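Local coordinates for uncharacterized protein MJ0764 (Methanocaldococcus jannaschii, PDB 2B8M) that is of unknown function but adopts the double-stranded beta-helix fold of the RmlC-like cupin family, at residues Ile32-Met40 / Met84-Asp92. Residues are numbered along the deposited sequence; the frame is centred on the assembly and turned at random.
Sequences IVLPRGEQM and MLIQNINSD
Buried Asn88 and the turn around Pro35 form the tight part of this contact. With CG anti to the backbone N (chi1 -177°), the Asn88 amide is directed at segment 32-40, and ND2 donates to Leu34 O over 2.8 Å. The same ND2 reaches Ser91 O, while Asn88 OD1 accepts from Ser91 N at 3.0 Å, in an Asx motif, and from Ser91 OG, so four bonds fix the amide's rotation. Replaced by alanine, this position would probably leave Leu34 O without this donor and Ser91 N and OG without their shared acceptor. Leu34 CD1 also meets Ile86 CG2 at 4.1 Å, the side chains crossing at about a right angle. Strands 28-35 and 83-87 belong to different sheets of the cupin double-stranded beta-helix; the type II turn from Pro35 to Glu38 leads the chain out of the first towards strand 43-44, neighbour of 83-87, and backbone bonds join Gly37 N to Asn88 O and Asn88 N to Glu38 O. The solvent side is looser: exposed Arg36 makes a salt bridge from NH2 to Asp92 OD1 (2.8 Å); OD1 lies in the guanidinium plane, whereas NH2 meets the carboxylate from above its plane. Exposed Gln39 lies alongside Gln87, their amide planes 83° apart.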
loop_
_atom_site.group_PDB
_atom_site.type_symbol
_atom_site.label_atom_id
_atom_site.label_comp_id
_atom_site.label_asym_id
_atom_site.label_seq_id
_atom_site.Cartn_x
_atom_site.Cartn_y
_atom_site.Cartn_z
ATOM N N ILE A 32 -1.620 -9.832 1.529
ATOM C CA ILE A 32 -1.873 -10.972 2.407
ATOM C C ILE A 32 -3.369 -11.054 2.786
ATOM O O ILE A 32 -3.987 -10.053 3.124
ATOM C CB ILE A 32 -1.004 -10.941 3.686
ATOM C CG1 ILE A 32 0.487 -10.910 3.280
ATOM C CG2 ILE A 32 -1.287 -12.150 4.553
ATOM C CD1 ILE A 32 1.414 -10.722 4.360
ATOM N N VAL A 33 -3.908 -12.266 2.679
ATOM C CA VAL A 33 -5.199 -12.612 3.208
ATOM C C VAL A 33 -5.055 -13.736 4.192
ATOM O O VAL A 33 -4.479 -14.798 3.871
ATOM C CB VAL A 33 -6.194 -12.999 2.083
ATOM C CG1 VAL A 33 -7.586 -13.287 2.651
ATOM C CG2 VAL A 33 -6.238 -11.892 1.074
ATOM N N LEU A 34 -5.589 -13.505 5.396
ATOM C CA LEU A 34 -5.611 -14.520 6.439
ATOM C C LEU A 34 -7.019 -14.732 6.850
ATOM O O LEU A 34 -7.655 -13.843 7.444
ATOM C CB LEU A 34 -4.790 -14.070 7.667
ATOM C CG LEU A 34 -3.299 -13.829 7.433
ATOM C CD1 LEU A 34 -2.689 -13.385 8.738
ATOM C CD2 LEU A 34 -2.616 -15.094 6.914
ATOM N N PRO A 35 -7.553 -15.909 6.533
ATOM C CA PRO A 35 -8.792 -16.328 7.151
ATOM C C PRO A 35 -8.692 -16.433 8.681
ATOM O O PRO A 35 -7.592 -16.521 9.250
ATOM C CB PRO A 35 -9.027 -17.724 6.552
ATOM C CG PRO A 35 -8.274 -17.705 5.274
ATOM C CD PRO A 35 -7.053 -16.887 5.552
ATOM N N ARG A 36 -9.844 -16.426 9.342
ATOM C CA ARG A 36 -9.861 -16.592 10.788
ATOM C C ARG A 36 -9.075 -17.824 11.196
ATOM O O ARG A 36 -9.287 -18.906 10.660
ATOM C CB ARG A 36 -11.282 -16.733 11.354
ATOM C CG ARG A 36 -11.327 -16.480 12.838
ATOM C CD ARG A 36 -12.700 -16.777 13.426
ATOM N NE ARG A 36 -13.713 -15.873 12.898
ATOM C CZ ARG A 36 -14.136 -14.767 13.492
ATOM N NH1 ARG A 36 -13.634 -14.361 14.637
ATOM N NH2 ARG A 36 -15.070 -14.046 12.922
ATOM N N GLY A 37 -8.216 -17.642 12.201
ATOM C CA GLY A 37 -7.413 -18.692 12.794
ATOM C C GLY A 37 -6.050 -18.888 12.148
ATOM O O GLY A 37 -5.326 -19.819 12.521
ATOM N N GLU A 38 -5.728 -18.085 11.141
ATOM C CA GLU A 38 -4.446 -18.221 10.486
ATOM C C GLU A 38 -3.522 -17.166 11.015
ATOM O O GLU A 38 -3.953 -16.124 11.541
ATOM C CB GLU A 38 -4.567 -18.095 8.958
ATOM C CG GLU A 38 -5.545 -19.104 8.310
ATOM C CD GLU A 38 -4.977 -20.488 8.086
ATOM O OE1 GLU A 38 -3.732 -20.676 8.092
ATOM O OE2 GLU A 38 -5.805 -21.410 7.898
ATOM N N GLN A 39 -2.223 -17.389 10.802
ATOM C CA GLN A 39 -1.237 -16.397 11.166
ATOM C C GLN A 39 -0.001 -16.479 10.297
ATOM O O GLN A 39 0.245 -17.494 9.666
ATOM C CB GLN A 39 -0.850 -16.547 12.617
ATOM C CG GLN A 39 -0.168 -17.840 12.998
ATOM C CD GLN A 39 -0.195 -18.027 14.487
ATOM O OE1 GLN A 39 -1.270 -18.143 15.058
ATOM N NE2 GLN A 39 0.970 -18.009 15.138
HETATM N N MSE A 40 0.776 -15.398 10.313
HETATM C CA MSE A 40 2.075 -15.344 9.635
HETATM C C MSE A 40 3.223 -15.806 10.556
HETATM O O MSE A 40 3.090 -15.844 11.774
HETATM C CB MSE A 40 2.364 -13.925 9.145
HETATM C CG MSE A 40 1.324 -13.348 8.218
HETATM SE SE MSE A 40 1.272 -14.313 6.548
HETATM C CE MSE A 40 3.011 -13.732 5.784
HETATM N N MSE A 84 7.897 -9.414 15.462
HETATM C CA MSE A 84 6.473 -9.281 15.230
HETATM C C MSE A 84 5.761 -10.579 14.911
HETATM O O MSE A 84 6.334 -11.551 14.376
HETATM C CB MSE A 84 6.190 -8.332 14.073
HETATM C CG MSE A 84 6.861 -8.752 12.781
HETATM SE SE MSE A 84 6.741 -7.379 11.383
HETATM C CE MSE A 84 4.893 -7.362 11.218
ATOM N N LEU A 85 4.496 -10.581 15.286
ATOM C CA LEU A 85 3.577 -11.637 14.895
ATOM C C LEU A 85 2.233 -11.039 14.485
ATOM O O LEU A 85 1.667 -10.212 15.232
ATOM C CB LEU A 85 3.331 -12.542 16.062
ATOM C CG LEU A 85 2.318 -13.655 15.854
ATOM C CD1 LEU A 85 2.809 -14.557 14.761
ATOM C CD2 LEU A 85 2.038 -14.363 17.135
ATOM N N ILE A 86 1.762 -11.466 13.309
ATOM C CA ILE A 86 0.469 -11.098 12.786
ATOM C C ILE A 86 -0.436 -12.283 12.800
ATOM O O ILE A 86 -0.159 -13.296 12.153
ATOM C CB ILE A 86 0.579 -10.579 11.334
ATOM C CG1 ILE A 86 1.352 -9.251 11.294
ATOM C CG2 ILE A 86 -0.773 -10.371 10.692
ATOM C CD1 ILE A 86 1.712 -8.831 9.870
ATOM N N GLN A 87 -1.561 -12.122 13.470
ATOM C CA GLN A 87 -2.595 -13.143 13.567
ATOM C C GLN A 87 -3.955 -12.579 13.185
ATOM O O GLN A 87 -4.220 -11.391 13.376
ATOM C CB GLN A 87 -2.707 -13.670 14.994
ATOM C CG GLN A 87 -1.456 -14.237 15.612
ATOM C CD GLN A 87 -1.717 -14.556 17.048
ATOM O OE1 GLN A 87 -1.885 -15.731 17.437
ATOM N NE2 GLN A 87 -1.790 -13.520 17.861
ATOM N N ASN A 88 -4.804 -13.421 12.581
ATOM C CA ASN A 88 -6.209 -13.143 12.516
ATOM C C ASN A 88 -6.992 -14.019 13.452
ATOM O O ASN A 88 -7.286 -15.184 13.172
ATOM C CB ASN A 88 -6.761 -13.273 11.098
ATOM C CG ASN A 88 -8.247 -12.904 11.007
ATOM O OD1 ASN A 88 -8.821 -12.305 11.925
ATOM N ND2 ASN A 88 -8.878 -13.313 9.936
ATOM N N ILE A 89 -7.335 -13.437 14.583
ATOM C CA ILE A 89 -8.143 -14.107 15.589
ATOM C C ILE A 89 -9.612 -13.676 15.500
ATOM O O ILE A 89 -10.519 -14.488 15.680
ATOM C CB ILE A 89 -7.606 -13.779 16.975
ATOM C CG1 ILE A 89 -6.149 -14.227 17.087
ATOM C CG2 ILE A 89 -8.453 -14.438 18.061
ATOM C CD1 ILE A 89 -5.511 -13.882 18.405
ATOM N N ASN A 90 -9.834 -12.398 15.243
ATOM C CA ASN A 90 -11.111 -11.766 15.537
ATOM C C ASN A 90 -11.960 -11.424 14.323
ATOM O O ASN A 90 -12.985 -10.777 14.487
ATOM C CB ASN A 90 -10.865 -10.484 16.353
ATOM C CG ASN A 90 -10.241 -10.773 17.725
ATOM O OD1 ASN A 90 -10.516 -11.785 18.338
ATOM N ND2 ASN A 90 -9.356 -9.889 18.167
ATOM N N SER A 91 -11.576 -11.847 13.114
ATOM C CA SER A 91 -12.355 -11.528 11.922
ATOM C C SER A 91 -12.401 -12.720 10.980
ATOM O O SER A 91 -11.538 -13.601 11.049
ATOM C CB SER A 91 -11.802 -10.307 11.186
ATOM O OG SER A 91 -10.502 -10.525 10.646
ATOM N N ASP A 92 -13.433 -12.763 10.149
ATOM C CA ASP A 92 -13.604 -13.863 9.209
ATOM C C ASP A 92 -12.453 -13.857 8.223
ATOM O O ASP A 92 -11.900 -14.912 7.885
ATOM C CB ASP A 92 -14.945 -13.753 8.464
ATOM C CG ASP A 92 -16.137 -14.166 9.319
ATOM O OD1 ASP A 92 -15.942 -14.825 10.362
ATOM O OD2 ASP A 92 -17.276 -13.803 8.949
HETATM O O HOH W 1 -14.875 -12.069 16.156
#